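Arabinogalactan endo-1,4-beta-galactosidase (Ignisphaera aggregans, PDB 7OSK) probably hydrolyses internal beta-1,4-galactosidic bonds of arabinogalactan through its calcium-binding family 53 glycoside hydrolase domain, the part of the longer protein modelled here. Local coordinates at residues Ala142-Trp153 with Asn190-Asp200. Residues are numbered along the deposited sequence; the frame is centred on the assembly and turned at random.
Sequences ADPSKQSKPKAW and NEINNGFLWPD
Gln-147 packs against one face of the Trp-198 indole, its CB 3.6 Å from the centroid of the five-membered ring, a CH-pi contact only 8° off the normal. The backbones join beside it, Trp-198 N giving a 3.0 Å hydrogen bond to Gln-147 O. The Gln-147 chain bends at CG (chi2 -81°), which carries its amide past Gly-195 O; the amide plane stands 63° to the indole. There NE2 donates to Asn-190 O at 3.1 Å, with that oxygen almost in the amide plane, while OE1 is bonded to two waters, one accepting from Asn-190 N, the other from Leu-197 N; this buried amide is thus held at both ends. The far edge of the indole meets Pro-144 O in plane, and the same carbonyl accepts Asn-194 ND2 on a lone pair at 2.7 Å. Trp-198 NE1 gives a 3.0 Å hydrogen bond to Asn-194 O, from above the carbonyl plane. With an alanine in place of Trp-198, Gln-147 would probably lose the cover over its CB and Asn-194 O its indole partner. Further along, Lys-149 draws its CG to 3.3 Å from Trp-198 O; its NZ bonds to Ala-154 O and makes a weak salt bridge to Asp-200. Asn-190 ND2 makes a nearly straight 3.1 Å hydrogen bond to Ala-142 O. These loops follow neighbouring strands 130-135 and 185-188 of the eight-stranded parallel barrel, and pack together at its C-terminal end, where TIM-barrel glycoside hydrolases carry their active sites.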
loop_
_atom_site.group_PDB
_atom_site.type_symbol
_atom_site.label_atom_id
_atom_site.label_comp_id
_atom_site.label_asym_id
_atom_site.label_seq_id
_atom_site.Cartn_x
_atom_site.Cartn_y
_atom_site.Cartn_z
ATOM N N ALA A 142 -7.778 -8.280 -0.681
ATOM C CA ALA A 142 -6.963 -9.442 -0.362
ATOM C C ALA A 142 -6.009 -9.133 0.788
ATOM O O ALA A 142 -5.357 -8.088 0.811
ATOM C CB ALA A 142 -6.187 -9.903 -1.585
ATOM N N ASP A 143 -5.953 -10.050 1.748
ATOM C CA ASP A 143 -5.047 -9.948 2.884
ATOM C C ASP A 143 -4.862 -11.366 3.431
ATOM O O ASP A 143 -5.392 -12.311 2.851
ATOM C CB ASP A 143 -5.606 -8.981 3.930
ATOM C CG ASP A 143 -6.970 -9.388 4.428
ATOM O OD1 ASP A 143 -7.059 -10.383 5.176
ATOM O OD2 ASP A 143 -7.953 -8.703 4.075
ATOM N N PRO A 144 -4.106 -11.536 4.531
ATOM C CA PRO A 144 -3.860 -12.911 4.988
ATOM C C PRO A 144 -5.091 -13.668 5.489
ATOM O O PRO A 144 -4.929 -14.808 5.920
ATOM C CB PRO A 144 -2.859 -12.718 6.132
ATOM C CG PRO A 144 -2.168 -11.445 5.810
ATOM C CD PRO A 144 -3.236 -10.575 5.231
ATOM N N SER A 145 -6.277 -13.065 5.434
ATOM C CA SER A 145 -7.502 -13.741 5.865
ATOM C C SER A 145 -8.405 -14.067 4.674
ATOM O O SER A 145 -9.306 -14.898 4.778
ATOM C CB SER A 145 -8.259 -12.884 6.881
ATOM O OG SER A 145 -8.801 -11.725 6.275
ATOM N N LYS A 146 -8.158 -13.409 3.545
ATOM C CA LYS A 146 -8.913 -13.666 2.322
ATOM C C LYS A 146 -8.031 -13.437 1.099
ATOM O O LYS A 146 -7.454 -12.368 0.935
ATOM C CB LYS A 146 -10.164 -12.779 2.259
ATOM C CG LYS A 146 -9.894 -11.279 2.373
ATOM C CD LYS A 146 -11.131 -10.531 2.857
ATOM C CE LYS A 146 -10.904 -9.026 2.886
ATOM N NZ LYS A 146 -12.172 -8.256 3.073
ATOM N N GLN A 147 -7.919 -14.463 0.260
ATOM C CA GLN A 147 -7.145 -14.383 -0.976
ATOM C C GLN A 147 -7.930 -15.035 -2.107
ATOM O O GLN A 147 -7.502 -16.039 -2.676
ATOM C CB GLN A 147 -5.782 -15.063 -0.815
ATOM C CG GLN A 147 -4.834 -14.368 0.156
ATOM C CD GLN A 147 -4.116 -13.175 -0.458
ATOM O OE1 GLN A 147 -4.095 -13.002 -1.678
ATOM N NE2 GLN A 147 -3.519 -12.345 0.389
ATOM N N SER A 148 -9.084 -14.460 -2.427
ATOM C CA SER A 148 -9.977 -15.042 -3.420
ATOM C C SER A 148 -9.375 -15.005 -4.818
ATOM O O SER A 148 -8.942 -13.951 -5.291
ATOM C CB SER A 148 -11.321 -14.311 -3.426
ATOM O OG SER A 148 -11.991 -14.462 -2.189
ATOM N N LYS A 149 -9.343 -16.159 -5.478
ATOM C CA LYS A 149 -8.991 -16.202 -6.890
ATOM C C LYS A 149 -10.045 -15.421 -7.660
ATOM O O LYS A 149 -11.230 -15.532 -7.351
ATOM C CB LYS A 149 -8.909 -17.643 -7.404
ATOM C CG LYS A 149 -7.826 -18.477 -6.744
ATOM C CD LYS A 149 -7.659 -19.837 -7.415
ATOM C CE LYS A 149 -8.864 -20.739 -7.203
ATOM N NZ LYS A 149 -8.649 -22.091 -7.791
ATOM N N PRO A 150 -9.625 -14.619 -8.653
ATOM C CA PRO A 150 -10.608 -13.886 -9.459
ATOM C C PRO A 150 -11.685 -14.810 -10.031
ATOM O O PRO A 150 -11.437 -16.006 -10.189
ATOM C CB PRO A 150 -9.756 -13.264 -10.569
ATOM C CG PRO A 150 -8.407 -13.106 -9.953
ATOM C CD PRO A 150 -8.240 -14.273 -9.025
ATOM N N LYS A 151 -12.863 -14.258 -10.316
ATOM C CA LYS A 151 -14.014 -15.050 -10.743
ATOM C C LYS A 151 -13.712 -15.958 -11.930
ATOM O O LYS A 151 -14.228 -17.073 -12.011
ATOM C CB LYS A 151 -15.183 -14.130 -11.099
ATOM C CG LYS A 151 -15.829 -13.457 -9.897
ATOM C CD LYS A 151 -16.910 -12.476 -10.321
ATOM C CE LYS A 151 -16.360 -11.081 -10.571
ATOM N NZ LYS A 151 -15.461 -10.974 -11.752
ATOM N N ALA A 152 -12.871 -15.482 -12.843
ATOM C CA ALA A 152 -12.569 -16.223 -14.063
ATOM C C ALA A 152 -11.434 -17.223 -13.860
ATOM O O ALA A 152 -11.185 -18.067 -14.719
ATOM C CB ALA A 152 -12.223 -15.261 -15.183
ATOM N N TRP A 153 -10.749 -17.122 -12.722
ATOM C CA TRP A 153 -9.640 -18.021 -12.398
ATOM C C TRP A 153 -10.071 -19.112 -11.418
ATOM O O TRP A 153 -9.304 -20.026 -11.119
ATOM C CB TRP A 153 -8.471 -17.233 -11.798
ATOM C CG TRP A 153 -7.871 -16.206 -12.716
ATOM C CD1 TRP A 153 -8.325 -15.838 -13.948
ATOM C CD2 TRP A 153 -6.699 -15.415 -12.469
ATOM N NE1 TRP A 153 -7.512 -14.868 -14.482
ATOM C CE2 TRP A 153 -6.507 -14.590 -13.596
ATOM C CE3 TRP A 153 -5.794 -15.323 -11.407
ATOM C CZ2 TRP A 153 -5.450 -13.688 -13.690
ATOM C CZ3 TRP A 153 -4.747 -14.426 -11.502
ATOM C CH2 TRP A 153 -4.583 -13.621 -12.636
ATOM N N ASN A 190 -0.888 -9.036 -2.259
ATOM C CA ASN A 190 -0.966 -8.130 -1.114
ATOM C C ASN A 190 -1.003 -8.891 0.201
ATOM O O ASN A 190 -1.943 -9.642 0.468
ATOM C CB ASN A 190 -2.194 -7.222 -1.209
ATOM C CG ASN A 190 -2.137 -6.068 -0.221
ATOM O OD1 ASN A 190 -1.328 -5.153 -0.372
ATOM N ND2 ASN A 190 -2.992 -6.108 0.796
ATOM N N GLU A 191 0.020 -8.671 1.022
ATOM C CA GLU A 191 0.157 -9.347 2.306
ATOM C C GLU A 191 -0.017 -10.855 2.133
ATOM O O GLU A 191 -0.977 -11.451 2.626
ATOM C CB GLU A 191 -0.853 -8.789 3.309
ATOM C CG GLU A 191 -0.658 -7.309 3.599
ATOM C CD GLU A 191 -1.657 -6.761 4.598
ATOM O OE1 GLU A 191 -2.455 -7.549 5.144
ATOM O OE2 GLU A 191 -1.640 -5.538 4.840
ATOM N N ILE A 192 0.932 -11.458 1.426
ATOM C CA ILE A 192 0.849 -12.861 1.035
ATOM C C ILE A 192 1.447 -13.783 2.101
ATOM O O ILE A 192 2.105 -14.771 1.782
ATOM C CB ILE A 192 1.564 -13.094 -0.317
ATOM C CG1 ILE A 192 2.965 -12.478 -0.295
ATOM C CG2 ILE A 192 0.762 -12.475 -1.448
ATOM C CD1 ILE A 192 3.955 -13.184 -1.191
ATOM N N ASN A 193 1.209 -13.450 3.367
ATOM C CA ASN A 193 1.692 -14.255 4.485
ATOM C C ASN A 193 1.262 -15.713 4.356
ATOM O O ASN A 193 2.090 -16.625 4.404
ATOM C CB ASN A 193 1.183 -13.684 5.813
ATOM C CG ASN A 193 1.637 -12.255 6.051
ATOM O OD1 ASN A 193 1.661 -11.438 5.129
ATOM N ND2 ASN A 193 2.003 -11.948 7.293
ATOM N N ASN A 194 -0.039 -15.917 4.184
ATOM C CA ASN A 194 -0.606 -17.251 4.039
ATOM C C ASN A 194 -0.764 -17.603 2.567
ATOM O O ASN A 194 -1.608 -18.419 2.194
ATOM C CB ASN A 194 -1.950 -17.330 4.760
ATOM C CG ASN A 194 -1.831 -17.015 6.237
ATOM O OD1 ASN A 194 -0.828 -17.337 6.869
ATOM N ND2 ASN A 194 -2.851 -16.373 6.793
ATOM N N GLY A 195 0.061 -16.976 1.733
ATOM C CA GLY A 195 0.002 -17.179 0.301
ATOM C C GLY A 195 -1.083 -16.338 -0.343
ATOM O O GLY A 195 -1.656 -15.450 0.290
ATOM N N PHE A 196 -1.358 -16.624 -1.612
ATOM C CA PHE A 196 -2.396 -15.935 -2.375
ATOM C C PHE A 196 -3.051 -16.922 -3.328
ATOM O O PHE A 196 -2.553 -18.030 -3.511
ATOM C CB PHE A 196 -1.836 -14.725 -3.151
ATOM C CG PHE A 196 -0.905 -15.078 -4.301
ATOM C CD1 PHE A 196 -0.056 -16.178 -4.243
ATOM C CD2 PHE A 196 -0.874 -14.285 -5.441
ATOM C CE1 PHE A 196 0.794 -16.479 -5.300
ATOM C CE2 PHE A 196 -0.025 -14.586 -6.500
ATOM C CZ PHE A 196 0.807 -15.681 -6.429
ATOM N N LEU A 197 -4.169 -16.518 -3.924
ATOM C CA LEU A 197 -4.896 -17.366 -4.863
ATOM C C LEU A 197 -5.283 -18.701 -4.227
ATOM O O LEU A 197 -4.910 -19.765 -4.723
ATOM C CB LEU A 197 -4.057 -17.607 -6.123
ATOM C CG LEU A 197 -3.828 -16.389 -7.018
ATOM C CD1 LEU A 197 -2.783 -16.705 -8.072
ATOM C CD2 LEU A 197 -5.129 -15.958 -7.666
ATOM N N TRP A 198 -6.031 -18.640 -3.128
ATOM C CA TRP A 198 -6.403 -19.842 -2.388
ATOM C C TRP A 198 -7.357 -20.737 -3.180
ATOM O O TRP A 198 -8.167 -20.242 -3.964
ATOM C CB TRP A 198 -7.053 -19.470 -1.056
ATOM C CG TRP A 198 -6.122 -18.814 -0.088
ATOM C CD1 TRP A 198 -4.762 -18.788 -0.152
ATOM C CD2 TRP A 198 -6.482 -18.087 1.091
ATOM N NE1 TRP A 198 -4.249 -18.090 0.916
ATOM C CE2 TRP A 198 -5.287 -17.649 1.694
ATOM C CE3 TRP A 198 -7.700 -17.763 1.694
ATOM C CZ2 TRP A 198 -5.273 -16.904 2.868
ATOM C CZ3 TRP A 198 -7.683 -17.024 2.862
ATOM C CH2 TRP A 198 -6.478 -16.603 3.435
ATOM N N PRO A 199 -7.270 -22.063 -2.974
ATOM C CA PRO A 199 -6.309 -22.764 -2.113
ATOM C C PRO A 199 -5.014 -23.143 -2.835
ATOM O O PRO A 199 -4.071 -23.592 -2.184
ATOM C CB PRO A 199 -7.081 -24.015 -1.695
ATOM C CG PRO A 199 -7.948 -24.313 -2.865
ATOM C CD PRO A 199 -8.286 -22.988 -3.509
ATOM N N ASP A 200 -4.969 -22.952 -4.153
ATOM C CA ASP A 200 -3.854 -23.434 -4.973
ATOM C C ASP A 200 -2.495 -22.845 -4.590
ATOM O O ASP A 200 -1.459 -23.485 -4.790
ATOM C CB ASP A 200 -4.129 -23.144 -6.448
ATOM C CG ASP A 200 -5.222 -24.026 -7.021
ATOM O OD1 ASP A 200 -6.271 -24.184 -6.356
ATOM O OD2 ASP A 200 -5.031 -24.571 -8.132
HETATM O O HOH W 1 -2.896 -10.803 -3.069
HETATM O O HOH W 2 -5.043 -13.627 -4.087
HETATM O O HOH W 3 -1.812 -14.152 2.526
HETATM O O HOH W 4 -10.891 -18.097 -4.202
#